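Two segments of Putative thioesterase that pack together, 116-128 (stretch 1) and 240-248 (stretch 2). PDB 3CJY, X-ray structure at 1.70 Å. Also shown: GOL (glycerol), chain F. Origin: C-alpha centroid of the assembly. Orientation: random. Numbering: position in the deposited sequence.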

ATOM      1  N   ARG A 116      16.204   0.792  12.538  1.00 12.95           N
ATOM      2  CA  ARG A 116      17.041  -0.055  11.713  1.00 12.37           C
ATOM      3  C   ARG A 116      16.687   0.195  10.249  1.00 12.45           C
ATOM      4  O   ARG A 116      15.533   0.441   9.914  1.00 14.64           O
ATOM      5  N   GLN A 117      17.708   0.169   9.408  1.00 11.72           N
ATOM      6  CA  GLN A 117      17.515   0.354   7.969  1.00 11.10           C
ATOM      7  C   GLN A 117      18.389  -0.636   7.192  1.00 12.17           C
ATOM      8  O   GLN A 117      19.626  -0.620   7.279  1.00 12.45           O
ATOM      9  N   TRP A 118      17.706  -1.457   6.397  1.00 11.77           N
ATOM     10  CA  TRP A 118      18.374  -2.471   5.526  1.00 11.83           C
ATOM     11  C   TRP A 118      18.565  -1.946   4.097  1.00 12.34           C
ATOM     12  O   TRP A 118      19.541  -2.291   3.411  1.00 12.82           O
ATOM     13  N   ALA A 119      17.658  -1.065   3.687  1.00 11.88           N
ATOM     14  CA  ALA A 119      17.674  -0.499   2.325  1.00 13.30           C
ATOM     15  C   ALA A 119      18.751   0.540   2.219  1.00 14.33           C
ATOM     16  O   ALA A 119      19.020   1.302   3.167  1.00 13.91           O
ATOM     17  N   LEU A 120      19.397   0.540   1.058  1.00 13.65           N
ATOM     18  CA  LEU A 120      20.395   1.519   0.703  1.00 14.30           C
ATOM     19  C   LEU A 120      19.885   2.450  -0.399  1.00 13.91           C
ATOM     20  O   LEU A 120      19.347   2.009  -1.437  1.00 12.99           O
ATOM     21  N   ALA A 121      20.105   3.746  -0.178  1.00 14.18           N
ATOM     22  CA  ALA A 121      19.701   4.789  -1.114  1.00 13.90           C
ATOM     23  C   ALA A 121      20.414   4.656  -2.476  1.00 14.78           C
ATOM     24  O   ALA A 121      21.601   4.259  -2.531  1.00 14.28           O
ATOM     25  N   PRO A 122      19.710   4.970  -3.576  1.00 15.88           N
ATOM     26  CA  PRO A 122      20.406   4.895  -4.863  1.00 16.76           C
ATOM     27  C   PRO A 122      21.501   5.971  -4.939  1.00 17.62           C
ATOM     28  O   PRO A 122      21.367   7.032  -4.329  1.00 16.99           O
ATOM     29  N   PRO A 123      22.585   5.694  -5.680  1.00 19.70           N
ATOM     30  CA  PRO A 123      23.702   6.622  -5.703  1.00 20.40           C
ATOM     31  C   PRO A 123      23.552   7.799  -6.644  1.00 20.56           C
ATOM     32  O   PRO A 123      24.368   8.004  -7.519  1.00 22.87           O
ATOM     33  N   VAL A 124      22.565   8.619  -6.394  1.00 18.65           N
ATOM     34  CA  VAL A 124      22.273   9.772  -7.262  1.00 17.49           C
ATOM     35  C   VAL A 124      23.161  10.960  -6.866  1.00 16.43           C
ATOM     36  O   VAL A 124      23.657  11.004  -5.764  1.00 16.25           O
ATOM     37  N   PRO A 125      23.359  11.943  -7.756  1.00 15.73           N
ATOM     38  CA  PRO A 125      24.105  13.129  -7.359  1.00 15.48           C
ATOM     39  C   PRO A 125      23.365  13.895  -6.295  1.00 15.28           C
ATOM     40  O   PRO A 125      22.170  13.787  -6.206  1.00 14.51           O
ATOM     41  N   GLN A 126      24.093  14.628  -5.476  1.00 14.58           N
ATOM     42  CA  GLN A 126      23.484  15.520  -4.476  1.00 14.85           C
ATOM     43  C   GLN A 126      22.664  16.629  -5.161  1.00 13.74           C
ATOM     44  O   GLN A 126      22.873  16.907  -6.339  1.00 14.90           O
ATOM     45  N   PRO A 127      21.751  17.273  -4.430  1.00 13.92           N
ATOM     46  CA  PRO A 127      20.851  18.242  -5.048  1.00 13.58           C
ATOM     47  C   PRO A 127      21.501  19.343  -5.848  1.00 13.90           C
ATOM     48  O   PRO A 127      21.007  19.683  -6.937  1.00 13.69           O
ATOM     49  N   ASP A 128      22.604  19.889  -5.344  1.00 14.33           N
ATOM     50  CA  ASP A 128      23.231  21.023  -6.019  1.00 15.84           C
ATOM     51  C   ASP A 128      23.983  20.584  -7.270  1.00 15.62           C
ATOM     52  O   ASP A 128      24.481  21.410  -8.040  1.00 13.71           O
ATOM     53  N   LEU A 240      10.849   7.577  -0.136  1.00 12.33           N
ATOM     54  CA  LEU A 240      11.223   8.931   0.232  1.00 11.86           C
ATOM     55  C   LEU A 240      12.411   8.883   1.187  1.00 12.31           C
ATOM     56  O   LEU A 240      12.343   8.322   2.302  1.00 13.08           O
ATOM     57  N   TRP A 241      13.521   9.447   0.712  1.00 11.76           N
ATOM     58  CA  TRP A 241      14.728   9.544   1.487  1.00 12.00           C
ATOM     59  C   TRP A 241      15.065  10.978   1.842  1.00 12.10           C
ATOM     60  O   TRP A 241      14.697  11.932   1.117  1.00 12.72           O
ATOM     61  N   ASP A 242      15.846  11.168   2.917  1.00 13.26           N
ATOM     62  CA  ASP A 242      16.414  12.498   3.160  1.00 13.36           C
ATOM     63  C   ASP A 242      17.637  12.709   2.283  1.00 13.76           C
ATOM     64  O   ASP A 242      17.946  11.895   1.407  1.00 15.53           O
ATOM     65  N   GLN A 243      18.382  13.774   2.523  1.00 13.25           N
ATOM     66  CA  GLN A 243      19.527  14.056   1.645  1.00 13.40           C
ATOM     67  C   GLN A 243      20.770  13.204   1.958  1.00 14.55           C
ATOM     68  O   GLN A 243      21.734  13.149   1.207  1.00 16.22           O
ATOM     69  N   SER A 244      20.696  12.491   3.066  1.00 14.55           N
ATOM     70  CA  SER A 244      21.803  11.713   3.586  1.00 14.59           C
ATOM     71  C   SER A 244      21.642  10.217   3.529  1.00 14.94           C
ATOM     72  O   SER A 244      22.399   9.504   4.185  1.00 17.91           O
ATOM     73  N   GLY A 245      20.636   9.751   2.811  1.00 16.24           N
ATOM     74  CA  GLY A 245      20.436   8.339   2.630  1.00 15.27           C
ATOM     75  C   GLY A 245      19.566   7.645   3.648  1.00 15.62           C
ATOM     76  O   GLY A 245      19.474   6.405   3.625  1.00 15.06           O
ATOM     77  N   ARG A 246      18.872   8.415   4.492  1.00 13.27           N
ATOM     78  CA  ARG A 246      17.963   7.798   5.485  1.00 12.74           C
ATOM     79  C   ARG A 246      16.607   7.682   4.874  1.00 13.73           C
ATOM     80  O   ARG A 246      16.107   8.630   4.246  1.00 12.40           O
ATOM     81  N   LEU A 247      16.023   6.488   5.021  1.00 13.21           N
ATOM     82  CA  LEU A 247      14.703   6.208   4.508  1.00 12.69           C
ATOM     83  C   LEU A 247      13.651   6.746   5.497  1.00 13.42           C
ATOM     84  O   LEU A 247      13.656   6.409   6.684  1.00 14.17           O
ATOM     85  N   LEU A 248      12.832   7.652   4.997  1.00 13.28           N
ATOM     86  CA  LEU A 248      11.776   8.298   5.790  1.00 13.02           C
ATOM     87  C   LEU A 248      10.449   7.581   5.659  1.00 14.68           C
ATOM     88  O   LEU A 248       9.705   7.331   6.644  1.00 12.85           O
TER

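Leu240 opens stretch 2 out of reach of stretch 1, and the contact begins at Trp241, whose CA-to-CB bond points toward the partner. With chi1 at -42° (m) and chi2 at 84°, its indole lies along the segment from Ala119 to Pro122. The CA of Ala121 sits 3.6 Å from the centroid of the Trp241 six-membered ring and 12° off the ring normal, which places it squarely over the face as a CH-pi contact. Around this, Ala121 CB approaches Trp241 CE3 at 3.8 Å, Ala119 CB reaches Trp241 CH2 at 3.9 Å, and Pro122 CD lies 3.9 Å from Trp241 CE2. At the ring edge, Gln117 NE2 is 3.7 Å from Trp241 CZ3.

Asp242 does not touch stretch 1. With chi1 at 69° (p), its OD1 instead accepts from Ser244 N, within the type I turn from Asp242 to Gly245, and from Arg246 N, just after it, each at 2.9 Å.

Gln243 points toward stretch 1 with an extended side chain (chi1 and chi2 both t) and meets Gln126, bent by chi1 and chi2 both m so that its end comes nearer than its CB direction would suggest. The pairing is reciprocal: Gln243 NE2 donates to Gln126 OE1 at 2.7 Å, and Gln126 NE2 donates to Gln243 O at 3.1 Å, both at 165°. Pro127 CD packs 3.6 Å from Gln243 NE2.

Ser244 points away. At Gly245 the backbone comes close, its CA lying 3.8 Å from Ala121 CB; a CB there would not clash with stretch 1, but phi/psi of 90/11 would jam it against the preceding carbonyl O, which by itself calls for glycine. Gly245 O accepts from Gln117 NE2 at 3.0 Å and from water 2 at 2.7 Å, and that water accepts from Ala121 N at 2.9 Å, bridging the two backbones. A glycerol, probably from the crystallisation liquor, also joins the stretches: its O3 makes a very short 2.4 Å bond to Asp242 O and accepts a weak one from Gly245 N at 2.8 Å, while its O1 donates weakly to Pro122 O at 3.0 Å.

Arg246 points away, but its CA lies 3.5 Å from Gln117 OE1. Leu247 (chi1 and chi2 both t) turns back toward stretch 1: its CD1 is 4.0 Å from Ala119 CB, and its N donates to Gln117 OE1 at 2.9 Å and 179°. Gln117, extended (t, t), thus clamps Gly245 and Leu247 through its amide, whose NE2 also donates to Ala119 O at 2.8 Å. Leu248 points away.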

ATOM      1  CB  ARG A 116      16.807  -1.518  12.101  1.00 13.41           C
ATOM      2  CG  ARG A 116      17.820  -2.510  11.614  1.00 15.83           C
ATOM      3  CD  ARG A 116      17.680  -3.829  12.413  1.00 16.46           C
ATOM      4  NE  ARG A 116      18.729  -4.741  12.039  1.00 19.67           N
ATOM      5  CZ  ARG A 116      18.788  -5.980  12.521  1.00 19.86           C
ATOM      6  NH1 ARG A 116      17.856  -6.412  13.325  1.00 20.67           N
ATOM      7  NH2 ARG A 116      19.736  -6.776  12.147  1.00 23.49           N
ATOM      8  CB  GLN A 117      17.832   1.783   7.555  1.00 11.25           C
ATOM      9  CG  GLN A 117      17.645   2.065   6.094  1.00 12.05           C
ATOM     10  CD  GLN A 117      17.923   3.499   5.727  1.00 14.44           C
ATOM     11  OE1 GLN A 117      17.471   4.420   6.409  1.00 12.30           O
ATOM     12  NE2 GLN A 117      18.680   3.706   4.656  1.00 13.66           N
ATOM     13  CB  TRP A 118      17.512  -3.749   5.478  1.00 11.76           C
ATOM     14  CG  TRP A 118      17.454  -4.489   6.760  1.00 11.48           C
ATOM     15  CD1 TRP A 118      18.285  -5.488   7.159  1.00 12.75           C
ATOM     16  CD2 TRP A 118      16.527  -4.287   7.848  1.00  8.41           C
ATOM     17  NE1 TRP A 118      17.925  -5.949   8.402  1.00 14.08           N
ATOM     18  CE2 TRP A 118      16.825  -5.257   8.827  1.00  9.78           C
ATOM     19  CE3 TRP A 118      15.431  -3.432   8.047  1.00 10.27           C
ATOM     20  CZ2 TRP A 118      16.121  -5.345  10.014  1.00 14.23           C
ATOM     21  CZ3 TRP A 118      14.728  -3.524   9.225  1.00 13.08           C
ATOM     22  CH2 TRP A 118      15.056  -4.501  10.176  1.00 12.62           C
ATOM     23  CB  ALA A 119      16.336   0.127   1.980  1.00 14.04           C
ATOM     24  CB  LEU A 120      21.659   0.799   0.228  1.00 14.97           C
ATOM     25  CG  LEU A 120      22.924   1.559  -0.142  1.00 18.21           C
ATOM     26  CD1 LEU A 120      23.548   2.285   1.064  1.00 20.56           C
ATOM     27  CD2 LEU A 120      23.955   0.578  -0.772  1.00 21.21           C
ATOM     28  CB  ALA A 121      19.960   6.187  -0.523  1.00 14.73           C
ATOM     29  CB  PRO A 122      19.300   5.169  -5.883  1.00 16.27           C
ATOM     30  CG  PRO A 122      18.249   5.959  -5.114  1.00 15.87           C
ATOM     31  CD  PRO A 122      18.311   5.420  -3.715  1.00 15.71           C
ATOM     32  CB  PRO A 123      24.866   5.732  -6.132  1.00 21.19           C
ATOM     33  CG  PRO A 123      24.296   4.728  -6.960  1.00 21.16           C
ATOM     34  CD  PRO A 123      22.884   4.452  -6.413  1.00 18.82           C
ATOM     35  CB  VAL A 124      20.789  10.170  -7.181  1.00 18.19           C
ATOM     36  CG1 VAL A 124      19.870   8.988  -7.490  1.00 18.81           C
ATOM     37  CG2 VAL A 124      20.416  10.740  -5.813  1.00 18.03           C
ATOM     38  CB  PRO A 125      24.172  13.984  -8.661  1.00 16.55           C
ATOM     39  CG  PRO A 125      23.695  13.076  -9.765  1.00 16.23           C
ATOM     40  CD  PRO A 125      22.766  12.071  -9.092  1.00 17.52           C
ATOM     41  CB  GLN A 126      24.558  16.074  -3.539  1.00 14.63           C
ATOM     42  CG  GLN A 126      25.048  15.011  -2.551  1.00 17.43           C
ATOM     43  CD  GLN A 126      24.087  14.832  -1.386  1.00 16.22           C
ATOM     44  OE1 GLN A 126      23.994  15.727  -0.533  1.00 18.35           O
ATOM     45  NE2 GLN A 126      23.340  13.700  -1.350  1.00 18.71           N
ATOM     46  CB  PRO A 127      20.094  18.816  -3.867  1.00 14.02           C
ATOM     47  CG  PRO A 127      20.071  17.706  -2.873  1.00 15.78           C
ATOM     48  CD  PRO A 127      21.345  16.974  -3.037  1.00 13.41           C
ATOM     49  CB  ASP A 128      24.102  21.833  -5.057  1.00 17.49           C
ATOM     50  CG  ASP A 128      23.256  22.651  -4.030  1.00 22.01           C
ATOM     51  OD1 ASP A 128      22.025  22.905  -4.229  1.00 20.18           O
ATOM     52  OD2 ASP A 128      23.866  23.074  -3.018  1.00 26.83           O
ATOM     53  CB  LEU A 240      10.047   9.663   0.860  1.00 14.03           C
ATOM     54  CG  LEU A 240       8.784   9.768  -0.011  1.00 13.70           C
ATOM     55  CD1 LEU A 240       7.659  10.471   0.788  1.00 14.68           C
ATOM     56  CD2 LEU A 240       9.078  10.536  -1.302  1.00 13.50           C
ATOM     57  CB  TRP A 241      15.930   8.994   0.697  1.00 12.56           C
ATOM     58  CG  TRP A 241      15.726   7.742  -0.078  1.00 12.75           C
ATOM     59  CD1 TRP A 241      15.199   7.636  -1.346  1.00 14.59           C
ATOM     60  CD2 TRP A 241      16.154   6.411   0.293  1.00 12.62           C
ATOM     61  NE1 TRP A 241      15.225   6.327  -1.753  1.00 12.67           N
ATOM     62  CE2 TRP A 241      15.803   5.556  -0.765  1.00 12.74           C
ATOM     63  CE3 TRP A 241      16.741   5.853   1.454  1.00 14.25           C
ATOM     64  CZ2 TRP A 241      16.049   4.183  -0.728  1.00 13.11           C
ATOM     65  CZ3 TRP A 241      16.994   4.469   1.467  1.00 13.60           C
ATOM     66  CH2 TRP A 241      16.625   3.663   0.401  1.00 13.01           C
ATOM     67  CB  ASP A 242      16.703  12.819   4.630  1.00 13.91           C
ATOM     68  CG  ASP A 242      17.830  12.026   5.228  1.00 15.19           C
ATOM     69  OD1 ASP A 242      18.487  11.251   4.510  1.00 14.10           O
ATOM     70  OD2 ASP A 242      18.043  12.227   6.452  1.00 15.46           O
ATOM     71  CB  GLN A 243      19.876  15.564   1.704  1.00 13.25           C
ATOM     72  CG  GLN A 243      20.913  16.004   0.679  1.00 14.92           C
ATOM     73  CD  GLN A 243      21.260  17.487   0.756  1.00 13.04           C
ATOM     74  OE1 GLN A 243      20.494  18.284   1.273  1.00 18.19           O
ATOM     75  NE2 GLN A 243      22.440  17.854   0.247  1.00 13.75           N
ATOM     76  CB  SER A 244      22.050  12.109   5.050  1.00 14.74           C
ATOM     77  OG  SER A 244      22.277  13.499   5.126  1.00 16.38           O
ATOM     78  CB  ARG A 246      17.920   8.595   6.768  1.00 12.81           C
ATOM     79  CG  ARG A 246      16.947   7.985   7.815  1.00 12.38           C
ATOM     80  CD  ARG A 246      17.082   8.591   9.234  1.00 15.82           C
ATOM     81  NE  ARG A 246      16.856  10.021   9.289  1.00 16.08           N
ATOM     82  CZ  ARG A 246      15.708  10.611   9.618  1.00 18.94           C
ATOM     83  NH1 ARG A 246      14.649   9.892   9.902  1.00 15.68           N
ATOM     84  NH2 ARG A 246      15.624  11.942   9.618  1.00 21.47           N
ATOM     85  CB  LEU A 247      14.546   4.714   4.255  1.00 13.74           C
ATOM     86  CG  LEU A 247      13.265   4.218   3.587  1.00 14.02           C
ATOM     87  CD1 LEU A 247      13.513   2.818   2.952  1.00 15.41           C
ATOM     88  CD2 LEU A 247      12.067   4.200   4.480  1.00 16.96           C
ATOM     89  CB  LEU A 248      11.669   9.774   5.360  1.00 14.60           C
ATOM     90  CG  LEU A 248      12.945  10.583   5.414  1.00 13.00           C
ATOM     91  CD1 LEU A 248      12.641  12.042   4.941  1.00 13.06           C
ATOM     92  CD2 LEU A 248      13.602  10.544   6.810  1.00 13.48           C
TER
HETATM   93  C1  GOL F 263      21.373   9.459  -2.609  1.00 41.49           C
HETATM   94  O1  GOL F 263      22.736   9.102  -2.674  1.00 42.73           O
HETATM   95  C2  GOL F 263      21.085  10.125  -1.285  1.00 39.49           C
HETATM   96  O2  GOL F 263      22.011   9.634  -0.328  1.00 44.35           O
HETATM   97  C3  GOL F 263      19.642   9.803  -0.875  1.00 36.60           C
HETATM   98  O3  GOL F 263      19.400  10.299   0.404  1.00 31.69           O
HETATM   99  O   HOH W   1      15.152   4.258   7.942  1.00 12.95           O
HETATM  100  O   HOH W   2      21.101   4.742   2.310  1.00 15.62           O